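Citrate synthase (Metallosphaera sedula, PDB 6ABX) probably catalyses the condensation of oxaloacetate with acetyl-CoA and water to give citrate and CoA, a step of the tricarboxylic acid cycle. Local coordinates at residues S41-V46 against L146-N151; V171-H176 against A329-I334; G216-A221 against N305-S310; D232-Y237 against A286-E291. All blocks are in the same frame, centred on the assembly; numbering follows the deposited sequence.

Contact 1. Residues S41-V46 against L146-N151; sequences SNFEEV and LSHSEN
Phe43 and His148 lay their rings face to face, the planes only 8° apart and the centroids 3.6 Å from each other. Phe43 CG stands anti to its backbone N (chi1 -178°), and the bond from CA to CB itself points toward the histidine segment. Its CB lies 4.2 Å from Ser149 OG, a hydroxyl that is itself hydrogen-bonded to Asp170. CG comes next, over His148 CD2 at 3.7 Å; CD1 faces His148 CG, and CD2 again meets CD2. Further out, CE1 is 3.6 Å from His148 ND1 and CE2 approaches NE2, until CZ reaches the closest point, 3.3 Å from His148 NE2. A flat hydrocarbon ring suits this place because it covers the face of the imidazole without competing for its nitrogens. An alanine here would probably open a gap over that face and leave the imidazole freer to turn.

Beside the stack, Glu44 works as a polar partner. Its OE2 accepts from His148 N (2.8 Å, N-H...O 156°), so the carboxylate meets a backbone N-H in the first turn of helix 148-157, where the helix dipole would favour a negative charge. Its OE1 accepts a hydrogen bond from a water, 2.8 Å away, that in turn accepts from Ser149 N, and a glutamate is long enough to serve both sites. The contact thus joins the first turns of helices 43-52 and 148-157. Leu173 of helix 163-174 and Thr120 of helix 112-134 pack on Phe43, while helix 58-69 touches Glu44 through Leu61, Lys65 and Leu68.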
loop_
_atom_site.group_PDB
_atom_site.type_symbol
_atom_site.label_atom_id
_atom_site.label_comp_id
_atom_site.label_asym_id
_atom_site.label_seq_id
_atom_site.Cartn_x
_atom_site.Cartn_y
_atom_site.Cartn_z
ATOM N N SER A 41 22.606 11.620 19.728
ATOM C CA SER A 41 22.384 10.230 19.327
ATOM C C SER A 41 22.873 9.978 17.888
ATOM O O SER A 41 23.667 10.802 17.296
ATOM C CB SER A 41 20.909 9.894 19.529
ATOM O OG SER A 41 20.683 8.490 19.331
ATOM N N ASN A 42 22.536 8.802 17.321
ATOM C CA ASN A 42 22.971 8.459 16.006
ATOM C C ASN A 42 21.901 7.562 15.363
ATOM O O ASN A 42 20.993 7.091 16.082
ATOM C CB ASN A 42 24.361 7.826 15.986
ATOM C CG ASN A 42 24.415 6.651 16.935
ATOM O OD1 ASN A 42 23.829 5.618 16.653
ATOM N ND2 ASN A 42 25.082 6.836 18.065
ATOM N N PHE A 43 21.987 7.384 14.044
ATOM C CA PHE A 43 20.989 6.610 13.285
ATOM C C PHE A 43 20.685 5.253 13.955
ATOM O O PHE A 43 19.520 4.954 14.300
ATOM C CB PHE A 43 21.423 6.378 11.852
ATOM C CG PHE A 43 20.426 5.634 11.015
ATOM C CD1 PHE A 43 20.303 4.262 11.056
ATOM C CD2 PHE A 43 19.637 6.346 10.130
ATOM C CE1 PHE A 43 19.422 3.600 10.214
ATOM C CE2 PHE A 43 18.744 5.690 9.313
ATOM C CZ PHE A 43 18.646 4.331 9.349
ATOM N N GLU A 44 21.705 4.464 14.194
ATOM C CA GLU A 44 21.474 3.123 14.740
ATOM C C GLU A 44 20.880 3.169 16.160
ATOM O O GLU A 44 19.984 2.381 16.521
ATOM C CB GLU A 44 22.750 2.286 14.704
ATOM C CG GLU A 44 23.206 1.944 13.312
ATOM C CD GLU A 44 24.178 2.893 12.637
ATOM O OE1 GLU A 44 24.242 4.068 13.007
ATOM O OE2 GLU A 44 24.956 2.373 11.783
ATOM N N GLU A 45 21.336 4.114 16.987
ATOM C CA GLU A 45 20.820 4.154 18.343
ATOM C C GLU A 45 19.321 4.517 18.330
ATOM O O GLU A 45 18.516 3.985 19.113
ATOM C CB GLU A 45 21.592 5.176 19.172
ATOM C CG GLU A 45 21.141 5.237 20.575
ATOM C CD GLU A 45 21.956 6.162 21.462
ATOM O OE1 GLU A 45 21.649 7.388 21.486
ATOM O OE2 GLU A 45 22.909 5.656 22.083
ATOM N N VAL A 46 18.926 5.483 17.483
ATOM C CA VAL A 46 17.492 5.837 17.426
ATOM C C VAL A 46 16.654 4.724 16.791
ATOM O O VAL A 46 15.501 4.552 17.234
ATOM C CB VAL A 46 17.261 7.210 16.747
ATOM C CG1 VAL A 46 15.784 7.557 16.738
ATOM C CG2 VAL A 46 18.025 8.308 17.452
ATOM N N LEU A 146 31.500 0.088 7.906
ATOM C CA LEU A 146 31.092 1.446 8.071
ATOM C C LEU A 146 29.722 1.500 8.751
ATOM O O LEU A 146 28.922 0.666 8.488
ATOM C CB LEU A 146 31.034 2.131 6.695
ATOM C CG LEU A 146 32.348 2.214 5.924
ATOM C CD1 LEU A 146 32.115 2.941 4.589
ATOM C CD2 LEU A 146 33.373 2.957 6.784
ATOM N N SER A 147 29.501 2.562 9.520
ATOM C CA SER A 147 28.168 2.811 10.081
ATOM C C SER A 147 27.197 3.275 8.991
ATOM O O SER A 147 27.554 3.504 7.862
ATOM C CB SER A 147 28.242 3.785 11.206
ATOM O OG SER A 147 28.862 3.114 12.323
ATOM N N HIS A 148 25.919 3.287 9.355
ATOM C CA HIS A 148 24.844 3.447 8.361
ATOM C C HIS A 148 25.076 4.681 7.502
ATOM O O HIS A 148 24.969 4.576 6.277
ATOM C CB HIS A 148 23.486 3.496 9.057
ATOM C CG HIS A 148 22.352 3.720 8.145
ATOM N ND1 HIS A 148 21.658 2.674 7.592
ATOM C CD2 HIS A 148 21.804 4.869 7.659
ATOM C CE1 HIS A 148 20.687 3.169 6.832
ATOM N NE2 HIS A 148 20.761 4.498 6.844
ATOM N N SER A 149 25.203 5.847 8.130
ATOM C CA SER A 149 25.240 7.115 7.356
ATOM C C SER A 149 26.582 7.246 6.612
ATOM O O SER A 149 26.597 7.717 5.463
ATOM C CB SER A 149 24.980 8.280 8.277
ATOM O OG SER A 149 23.665 8.191 8.827
ATOM N N GLU A 150 27.666 6.799 7.245
ATOM C CA GLU A 150 28.988 6.842 6.567
ATOM C C GLU A 150 28.934 5.974 5.290
ATOM O O GLU A 150 29.396 6.356 4.198
ATOM C CB GLU A 150 30.121 6.394 7.492
ATOM C CG GLU A 150 31.443 6.597 6.764
ATOM C CD GLU A 150 32.755 6.444 7.508
ATOM O OE1 GLU A 150 32.710 6.025 8.712
ATOM O OE2 GLU A 150 33.815 6.743 6.855
ATOM N N ASN A 151 28.358 4.777 5.419
ATOM C CA ASN A 151 28.246 3.871 4.307
ATOM C C ASN A 151 27.367 4.456 3.190
ATOM O O ASN A 151 27.629 4.217 1.989
ATOM C CB ASN A 151 27.664 2.518 4.717
ATOM C CG ASN A 151 27.574 1.574 3.549
ATOM O OD1 ASN A 151 28.622 1.157 3.027
ATOM N ND2 ASN A 151 26.370 1.188 3.178
HETATM O O HOH W 1 25.092 5.984 11.113
HETATM O O HOH W 2 26.476 4.687 14.339
#

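Contact 2. Residues V171-H176 against A329-I334; sequences VSLMLH and ASARVI
Arg332 reaches the backbone carbonyl of His176 by first sending CG anti to its own N (chi1 176°) and then turning twice, at chi2 and chi3 (62° and 56°), so that NE is turned toward the His176 carbonyl. NE donates to His176 O at 2.9 Å, coming from above the carbonyl plane, and NH2 adds a weak bond to the same oxygen. His176 in turn sets CG anti to its carbonyl carbon, beside its N, and ND1 donates to Ser172 O one turn back, 2.8 Å away and almost in the plane of the ring, which fixes the rotation of the imidazole.

Between the polar groups the two backbones come close, as they can only where the intervening residue is small. Ala331 has its CB 3.3 Å from Leu173 O and 3.7 Å from His176 CB. In the mainly alpha-helical citrate synthase fold this joins helix 163-174 and the residues that follow it to helix 324-343 deep in the core. Leu173 adds CD2, which rests 3.8 Å from Ser330 OG, a hydroxyl already bonded to Ile327 O.

Arg332 binds oxaloacetate, and here its NH2 is hydrogen-bonded to a citrate anion, with His179 and Asn182 alongside. The His176 carbonyl, at the guanidinium edge, helps fix the group in position. A water accepts weakly from NH2 and donates to Leu175 O at 2.7 Å.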
loop_
_atom_site.group_PDB
_atom_site.type_symbol
_atom_site.label_atom_id
_atom_site.label_comp_id
_atom_site.label_asym_id
_atom_site.label_seq_id
_atom_site.Cartn_x
_atom_site.Cartn_y
_atom_site.Cartn_z
ATOM N N VAL A 171 21.944 13.009 11.318
ATOM C CA VAL A 171 20.884 13.804 11.906
ATOM C C VAL A 171 19.695 13.963 10.948
ATOM O O VAL A 171 18.513 13.753 11.383
ATOM C CB VAL A 171 21.411 15.172 12.356
ATOM C CG1 VAL A 171 20.273 16.103 12.798
ATOM C CG2 VAL A 171 22.438 15.027 13.457
ATOM N N SER A 172 19.943 14.312 9.667
ATOM C CA SER A 172 18.881 14.450 8.747
ATOM C C SER A 172 18.016 13.183 8.616
ATOM O O SER A 172 16.771 13.299 8.585
ATOM C CB SER A 172 19.402 14.893 7.397
ATOM O OG SER A 172 20.255 15.994 7.568
ATOM N N LEU A 173 18.622 11.977 8.635
ATOM C CA LEU A 173 17.855 10.742 8.623
ATOM C C LEU A 173 17.106 10.539 9.951
ATOM O O LEU A 173 15.893 10.207 9.914
ATOM C CB LEU A 173 18.781 9.553 8.340
ATOM C CG LEU A 173 19.424 9.542 6.955
ATOM C CD1 LEU A 173 20.485 8.464 6.871
ATOM C CD2 LEU A 173 18.358 9.368 5.880
ATOM N N MET A 174 17.729 10.827 11.124
ATOM C CA MET A 174 17.013 10.599 12.413
ATOM C C MET A 174 15.733 11.453 12.437
ATOM O O MET A 174 14.650 11.036 12.900
ATOM C CB MET A 174 17.878 10.976 13.656
ATOM C CG MET A 174 19.001 10.015 13.920
ATOM S SD MET A 174 19.978 10.393 15.453
ATOM C CE MET A 174 21.002 11.706 14.849
ATOM N N LEU A 175 15.802 12.664 11.876
ATOM C CA LEU A 175 14.709 13.608 11.855
ATOM C C LEU A 175 13.502 13.115 11.050
ATOM O O LEU A 175 12.416 13.647 11.300
ATOM C CB LEU A 175 15.139 14.953 11.277
ATOM C CG LEU A 175 16.126 15.741 12.138
ATOM C CD1 LEU A 175 16.543 17.043 11.467
ATOM C CD2 LEU A 175 15.539 16.039 13.486
ATOM N N HIS A 176 13.697 12.159 10.141
ATOM C CA HIS A 176 12.658 11.601 9.277
ATOM C C HIS A 176 12.122 10.230 9.726
ATOM O O HIS A 176 11.274 9.675 9.035
ATOM C CB HIS A 176 13.163 11.529 7.839
ATOM C CG HIS A 176 13.257 12.861 7.174
ATOM N ND1 HIS A 176 14.365 13.668 7.300
ATOM C CD2 HIS A 176 12.395 13.512 6.366
ATOM C CE1 HIS A 176 14.155 14.791 6.599
ATOM N NE2 HIS A 176 12.929 14.745 6.063
ATOM N N ALA A 329 11.872 7.818 2.645
ATOM C CA ALA A 329 11.414 6.436 2.898
ATOM C C ALA A 329 12.480 5.638 3.635
ATOM O O ALA A 329 12.141 4.839 4.507
ATOM C CB ALA A 329 11.046 5.749 1.601
ATOM N N SER A 330 13.773 5.869 3.310
ATOM C CA SER A 330 14.860 5.081 3.879
ATOM C C SER A 330 14.883 5.261 5.402
ATOM O O SER A 330 15.197 4.343 6.111
ATOM C CB SER A 330 16.211 5.425 3.267
ATOM O OG SER A 330 16.786 6.594 3.816
ATOM N N ALA A 331 14.485 6.426 5.904
ATOM C CA ALA A 331 14.422 6.678 7.344
ATOM C C ALA A 331 13.036 6.292 7.896
ATOM O O ALA A 331 12.920 5.651 8.976
ATOM C CB ALA A 331 14.668 8.167 7.593
ATOM N N ARG A 332 11.995 6.612 7.133
ATOM C CA ARG A 332 10.597 6.516 7.687
ATOM C C ARG A 332 10.163 5.049 7.793
ATOM O O ARG A 332 9.240 4.700 8.559
ATOM C CB ARG A 332 9.657 7.423 6.872
ATOM C CG ARG A 332 8.194 7.338 7.289
ATOM C CD ARG A 332 7.957 7.784 8.715
ATOM N NE ARG A 332 8.435 9.105 8.954
ATOM C CZ ARG A 332 7.776 10.249 8.673
ATOM N NH1 ARG A 332 6.553 10.204 8.111
ATOM N NH2 ARG A 332 8.388 11.402 8.884
ATOM N N VAL A 333 10.834 4.128 7.072
ATOM C CA VAL A 333 10.564 2.717 7.175
ATOM C C VAL A 333 10.714 2.228 8.606
ATOM O O VAL A 333 9.970 1.337 9.050
ATOM C CB VAL A 333 11.419 1.901 6.212
ATOM C CG1 VAL A 333 12.894 1.964 6.533
ATOM C CG2 VAL A 333 10.952 0.470 6.143
ATOM N N ILE A 334 11.579 2.868 9.375
ATOM C CA ILE A 334 11.734 2.487 10.802
ATOM C C ILE A 334 10.434 2.804 11.554
ATOM O O ILE A 334 9.877 1.983 12.236
ATOM C CB ILE A 334 12.959 3.183 11.407
ATOM C CG1 ILE A 334 14.269 2.701 10.779
ATOM C CG2 ILE A 334 12.994 2.974 12.901
ATOM C CD1 ILE A 334 15.403 3.690 10.884
HETATM O O HOH W 3 9.875 12.750 11.141
#

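Contact 3. Residues G216-A221 against N305-S310; sequences GANSEA and NVDFYS. With GOL (glycerol), chain E.
The Asp307 carboxylate is met by two side-chain amides from different directions. Asn218 ND2 reaches OD2 on its anti side, 2.9 Å away and 33° out of the carboxylate plane, the two flat groups being turned 56° against each other. Asn305 ND2 instead comes to OD1 from above that plane, at 3.0 Å, with OD1 in the amide plane of Asn305. This is probably part of the active site of citrate synthase, with Asp307 the predicted catalytic aspartate and Asn305 beside the predicted catalytic His253; Asn305 ND2 also bonds a citrate anion.

Asn218 does two jobs, as only a side chain with both a donor and an acceptor can: its OD1 accepts from Glu220 N at 2.9 Å, an Asx turn at the start of helix 220-228. Gly216, whose positive phi favours glycine, brings its N to OD2 in a weak bond of 3.2 Å. A glycerol, probably from the crystallisation liquor, sits here, O2 donating to OD1 and O3 to OD2, while Gly216 N donates to O3. At the backbone of Asp307, Ala221 is small enough to bring CB within 3.5 Å of Asp307 O. That same carbonyl oxygen accepts from a water 2.6 Å away.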
loop_
_atom_site.group_PDB
_atom_site.type_symbol
_atom_site.label_atom_id
_atom_site.label_comp_id
_atom_site.label_asym_id
_atom_site.label_seq_id
_atom_site.Cartn_x
_atom_site.Cartn_y
_atom_site.Cartn_z
ATOM N N GLY A 216 6.070 16.696 3.190
ATOM C CA GLY A 216 7.407 16.437 3.714
ATOM C C GLY A 216 8.369 15.832 2.698
ATOM O O GLY A 216 9.589 15.974 2.845
ATOM N N ALA A 217 7.857 15.100 1.703
ATOM C CA ALA A 217 8.653 14.056 0.961
ATOM C C ALA A 217 8.823 14.488 -0.490
ATOM O O ALA A 217 8.465 13.768 -1.408
ATOM C CB ALA A 217 7.960 12.712 1.015
ATOM N N ASN A 218 9.271 15.726 -0.664
ATOM C CA ASN A 218 9.431 16.342 -1.917
ATOM C C ASN A 218 10.640 17.315 -1.838
ATOM O O ASN A 218 11.100 17.653 -0.712
ATOM C CB ASN A 218 8.136 17.046 -2.259
ATOM C CG ASN A 218 7.988 18.260 -1.385
ATOM O OD1 ASN A 218 8.667 19.253 -1.627
ATOM N ND2 ASN A 218 7.188 18.146 -0.336
ATOM N N SER A 219 11.138 17.777 -3.004
ATOM C CA SER A 219 12.215 18.816 -3.113
ATOM C C SER A 219 11.699 20.129 -3.765
ATOM O O SER A 219 12.455 20.862 -4.404
ATOM C CB SER A 219 13.452 18.280 -3.862
ATOM O OG SER A 219 14.284 17.439 -3.045
ATOM N N GLU A 220 10.418 20.456 -3.576
ATOM C CA GLU A 220 9.785 21.634 -4.157
ATOM C C GLU A 220 10.469 22.932 -3.678
ATOM O O GLU A 220 10.652 23.915 -4.458
ATOM C CB GLU A 220 8.297 21.579 -3.808
ATOM C CG GLU A 220 7.523 20.664 -4.745
ATOM C CD GLU A 220 7.475 21.190 -6.178
ATOM O OE1 GLU A 220 7.009 22.329 -6.385
ATOM O OE2 GLU A 220 7.951 20.486 -7.082
ATOM N N ALA A 221 10.838 22.980 -2.408
ATOM C CA ALA A 221 11.460 24.180 -1.884
ATOM C C ALA A 221 12.838 24.356 -2.505
ATOM O O ALA A 221 13.236 25.449 -2.825
ATOM C CB ALA A 221 11.578 24.147 -0.377
ATOM N N ASN A 305 8.378 24.216 7.274
ATOM C CA ASN A 305 8.224 22.776 7.491
ATOM C C ASN A 305 9.604 22.115 7.325
ATOM O O ASN A 305 10.540 22.698 6.808
ATOM C CB ASN A 305 7.262 22.211 6.441
ATOM C CG ASN A 305 6.796 20.808 6.767
ATOM O OD1 ASN A 305 6.314 20.561 7.877
ATOM N ND2 ASN A 305 6.968 19.881 5.834
ATOM N N VAL A 306 9.696 20.843 7.705
ATOM C CA VAL A 306 10.961 20.099 7.531
ATOM C C VAL A 306 11.456 20.169 6.075
ATOM O O VAL A 306 12.666 20.255 5.839
ATOM C CB VAL A 306 10.745 18.647 8.014
ATOM C CG1 VAL A 306 9.621 17.929 7.276
ATOM C CG2 VAL A 306 12.036 17.864 8.020
ATOM N N ASP A 307 10.541 20.104 5.103
ATOM C CA ASP A 307 10.977 20.090 3.724
ATOM C C ASP A 307 11.375 21.470 3.185
ATOM O O ASP A 307 11.751 21.538 2.015
ATOM C CB ASP A 307 9.978 19.482 2.742
ATOM C CG ASP A 307 8.557 20.000 2.810
ATOM O OD1 ASP A 307 8.343 21.052 3.413
ATOM O OD2 ASP A 307 7.656 19.286 2.258
ATOM N N PHE A 308 11.405 22.532 4.009
ATOM C CA PHE A 308 12.037 23.746 3.571
ATOM C C PHE A 308 13.539 23.545 3.376
ATOM O O PHE A 308 14.136 24.076 2.416
ATOM C CB PHE A 308 11.745 24.849 4.580
ATOM C CG PHE A 308 12.164 26.213 4.105
ATOM C CD1 PHE A 308 11.374 26.897 3.200
ATOM C CD2 PHE A 308 13.365 26.769 4.503
ATOM C CE1 PHE A 308 11.728 28.177 2.787
ATOM C CE2 PHE A 308 13.743 28.031 4.055
ATOM C CZ PHE A 308 12.933 28.709 3.161
ATOM N N TYR A 309 14.173 22.832 4.325
ATOM C CA TYR A 309 15.642 22.671 4.355
ATOM C C TYR A 309 16.066 21.252 3.916
ATOM O O TYR A 309 17.197 21.099 3.509
ATOM C CB TYR A 309 16.186 22.941 5.766
ATOM C CG TYR A 309 16.276 24.416 6.078
ATOM C CD1 TYR A 309 17.127 25.232 5.352
ATOM C CD2 TYR A 309 15.487 24.996 7.046
ATOM C CE1 TYR A 309 17.216 26.598 5.604
ATOM C CE2 TYR A 309 15.509 26.377 7.251
ATOM C CZ TYR A 309 16.384 27.169 6.540
ATOM O OH TYR A 309 16.396 28.530 6.767
ATOM N N SER A 310 15.202 20.231 4.030
ATOM C CA SER A 310 15.677 18.826 3.867
ATOM C C SER A 310 16.226 18.612 2.462
ATOM O O SER A 310 17.330 18.050 2.299
ATOM C CB SER A 310 14.633 17.839 4.199
ATOM O OG SER A 310 13.519 17.958 3.321
HETATM C C1 GOL E . 5.435 22.461 0.722
HETATM O O1 GOL E . 6.485 22.298 -0.270
HETATM C C2 GOL E . 5.637 21.399 1.803
HETATM O O2 GOL E . 5.627 21.966 3.130
HETATM C C3 GOL E . 4.590 20.279 1.711
HETATM O O3 GOL E . 4.743 19.395 2.819
HETATM O O HOH W 4 11.506 16.669 4.552
HETATM O O HOH W 5 9.594 21.247 -0.371
HETATM O O HOH W 6 12.980 20.292 0.130
#

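Contact 4. Residues D232-Y237 against A286-E291; sequences DNVEKY and ANRVEE
Arg288 divides its guanidinium between two acids of one short stretch, NH1 going to Glu235 and NH2 to Asp232, so that three charged side chains form a salt-bridge network at the protein surface. It joins the start of helix 234-243 to the middle of helix 277-297, a helix-on-helix contact in the mainly alpha-helical fold of citrate synthases. The closer pairing is Glu235 OE1 with Arg288 NH1 at 2.8 Å, the carboxylate standing at the edge of the guanidinium with its plane turned by 51°. Glu235 gets there through a bend at chi2 (69°); it also touches a crystal neighbour, which may influence its pose. Asp232 OD1 is a looser mate, 3.4 Å from NH2, and Asp232 N lies over one face of the guanidinium, toward the rim.

Arginine suits this place because its long chain carries the charge out to the two acids while its CB packs on Val234. An alanine here would probably leave both Asp232 and Glu235 without this countercharge, free to swing toward solvent.

Val234 points into the contact with Arg288 CB 4.0 Å from its CG2, and Ile285 and Ile292 of helix 277-297 also pack on it. A branched, compact side chain fits between them. Across from it, Val289 lies close to Leu248 and Phe251, which bind acetyl-CoA. The apolar part closes with Val234 CG1 resting 3.9 Å from Val289 CG2.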
loop_
_atom_site.group_PDB
_atom_site.type_symbol
_atom_site.label_atom_id
_atom_site.label_comp_id
_atom_site.label_asym_id
_atom_site.label_seq_id
_atom_site.Cartn_x
_atom_site.Cartn_y
_atom_site.Cartn_z
ATOM N N ASP A 232 19.858 38.276 -4.094
ATOM C CA ASP A 232 19.306 39.624 -4.374
ATOM C C ASP A 232 17.964 39.529 -5.109
ATOM O O ASP A 232 17.176 40.517 -5.085
ATOM C CB ASP A 232 20.257 40.472 -5.228
ATOM C CG ASP A 232 21.395 41.107 -4.440
ATOM O OD1 ASP A 232 21.309 41.139 -3.198
ATOM O OD2 ASP A 232 22.354 41.586 -5.081
ATOM N N ASN A 233 17.683 38.367 -5.714
ATOM C CA ASN A 233 16.439 38.127 -6.396
ATOM C C ASN A 233 15.350 37.549 -5.461
ATOM O O ASN A 233 14.259 37.285 -5.956
ATOM C CB ASN A 233 16.640 37.175 -7.570
ATOM C CG ASN A 233 15.481 37.083 -8.538
ATOM O OD1 ASN A 233 14.885 38.099 -8.916
ATOM N ND2 ASN A 233 15.138 35.879 -8.969
ATOM N N VAL A 234 15.595 37.356 -4.159
ATOM C CA VAL A 234 14.614 36.682 -3.334
ATOM C C VAL A 234 13.296 37.485 -3.213
ATOM O O VAL A 234 12.181 36.931 -3.375
ATOM C CB VAL A 234 15.179 36.413 -1.940
ATOM C CG1 VAL A 234 14.080 36.156 -0.945
ATOM C CG2 VAL A 234 16.194 35.286 -1.996
ATOM N N GLU A 235 13.417 38.795 -2.922
ATOM C CA GLU A 235 12.223 39.603 -2.642
ATOM C C GLU A 235 11.339 39.653 -3.902
ATOM O O GLU A 235 10.082 39.564 -3.815
ATOM C CB GLU A 235 12.636 40.969 -2.098
ATOM C CG GLU A 235 13.473 40.851 -0.827
ATOM C CD GLU A 235 14.912 40.283 -0.885
ATOM O OE1 GLU A 235 15.391 39.834 0.199
ATOM O OE2 GLU A 235 15.601 40.270 -1.979
ATOM N N LYS A 236 11.977 39.810 -5.059
ATOM C CA LYS A 236 11.270 39.871 -6.341
ATOM C C LYS A 236 10.587 38.546 -6.679
ATOM O O LYS A 236 9.439 38.515 -7.097
ATOM C CB LYS A 236 12.201 40.335 -7.458
ATOM C CG LYS A 236 12.552 41.812 -7.304
ATOM C CD LYS A 236 13.031 42.520 -8.560
ATOM C CE LYS A 236 12.635 43.996 -8.592
ATOM N NZ LYS A 236 11.357 44.200 -9.336
ATOM N N TYR A 237 11.288 37.430 -6.482
ATOM C CA TYR A 237 10.716 36.119 -6.812
ATOM C C TYR A 237 9.502 35.826 -5.914
ATOM O O TYR A 237 8.481 35.285 -6.384
ATOM C CB TYR A 237 11.790 35.045 -6.674
ATOM C CG TYR A 237 11.327 33.638 -6.975
ATOM C CD1 TYR A 237 10.711 32.912 -5.981
ATOM C CD2 TYR A 237 11.536 33.039 -8.211
ATOM C CE1 TYR A 237 10.334 31.591 -6.181
ATOM C CE2 TYR A 237 11.163 31.723 -8.435
ATOM C CZ TYR A 237 10.520 31.017 -7.426
ATOM O OH TYR A 237 10.137 29.715 -7.593
ATOM N N ALA A 286 17.784 30.447 0.822
ATOM C CA ALA A 286 16.801 29.826 1.671
ATOM C C ALA A 286 16.551 30.649 2.951
ATOM O O ALA A 286 15.416 30.839 3.415
ATOM C CB ALA A 286 17.269 28.406 1.986
ATOM N N ASN A 287 17.627 31.153 3.543
ATOM C CA ASN A 287 17.553 31.913 4.764
ATOM C C ASN A 287 16.750 33.203 4.547
ATOM O O ASN A 287 15.890 33.548 5.386
ATOM C CB ASN A 287 18.950 32.146 5.341
ATOM C CG ASN A 287 19.469 30.872 5.998
ATOM O OD1 ASN A 287 18.704 29.933 6.308
ATOM N ND2 ASN A 287 20.768 30.832 6.228
ATOM N N ARG A 288 17.013 33.878 3.425
ATOM C CA ARG A 288 16.248 35.085 3.078
ATOM C C ARG A 288 14.777 34.776 2.829
ATOM O O ARG A 288 13.909 35.519 3.309
ATOM C CB ARG A 288 16.862 35.826 1.895
ATOM C CG ARG A 288 18.162 36.527 2.223
ATOM C CD ARG A 288 19.007 36.705 0.981
ATOM N NE ARG A 288 19.788 37.935 0.926
ATOM C CZ ARG A 288 19.423 39.001 0.204
ATOM N NH1 ARG A 288 18.142 39.210 -0.094
ATOM N NH2 ARG A 288 20.344 39.831 -0.237
ATOM N N VAL A 289 14.463 33.683 2.104
ATOM C CA VAL A 289 13.102 33.306 1.904
ATOM C C VAL A 289 12.422 33.027 3.244
ATOM O O VAL A 289 11.266 33.438 3.496
ATOM C CB VAL A 289 12.968 32.070 0.991
ATOM C CG1 VAL A 289 11.550 31.547 0.978
ATOM C CG2 VAL A 289 13.450 32.357 -0.416
ATOM N N GLU A 290 13.157 32.330 4.130
ATOM C CA GLU A 290 12.601 32.002 5.436
ATOM C C GLU A 290 12.225 33.282 6.204
ATOM O O GLU A 290 11.117 33.375 6.734
ATOM C CB GLU A 290 13.610 31.149 6.227
ATOM C CG GLU A 290 13.004 30.502 7.450
ATOM C CD GLU A 290 13.972 30.373 8.611
ATOM O OE1 GLU A 290 13.661 29.673 9.614
ATOM O OE2 GLU A 290 15.017 31.032 8.548
ATOM N N GLU A 291 13.118 34.273 6.180
ATOM C CA GLU A 291 12.935 35.564 6.904
ATOM C C GLU A 291 11.661 36.281 6.427
ATOM O O GLU A 291 10.834 36.683 7.238
ATOM C CB GLU A 291 14.123 36.496 6.719
ATOM C CG GLU A 291 15.408 36.004 7.355
ATOM C CD GLU A 291 16.653 36.874 7.122
ATOM O OE1 GLU A 291 16.726 37.600 6.088
ATOM O OE2 GLU A 291 17.571 36.819 7.982
#

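Overall arrangement
Contacts 1, 2 and 3 are buried, whereas contact 4 is partly buried and ends in charges at the surface. Contact 2 lies nearest the centre of the chain and contact 4 farthest. No helix is shared, but helices 148-157 and 163-174 (contacts 1 and 2) follow each other, as do 220-228 and 234-243 (contacts 3 and 4). Neighbours touch in sequence: Met174 and Ile334 pack on 41-46, His176 meets Val306 and Ser310, and Tyr309 probably hydrogen-bonds to Asn287. Chemistry follows place: an aromatic stack beside a carboxylate bonded to a backbone N-H in contact 1, a main-chain-held arginine in contact 2, an amide-carboxylate site in contact 3, salt bridges beside a valine pair in contact 4.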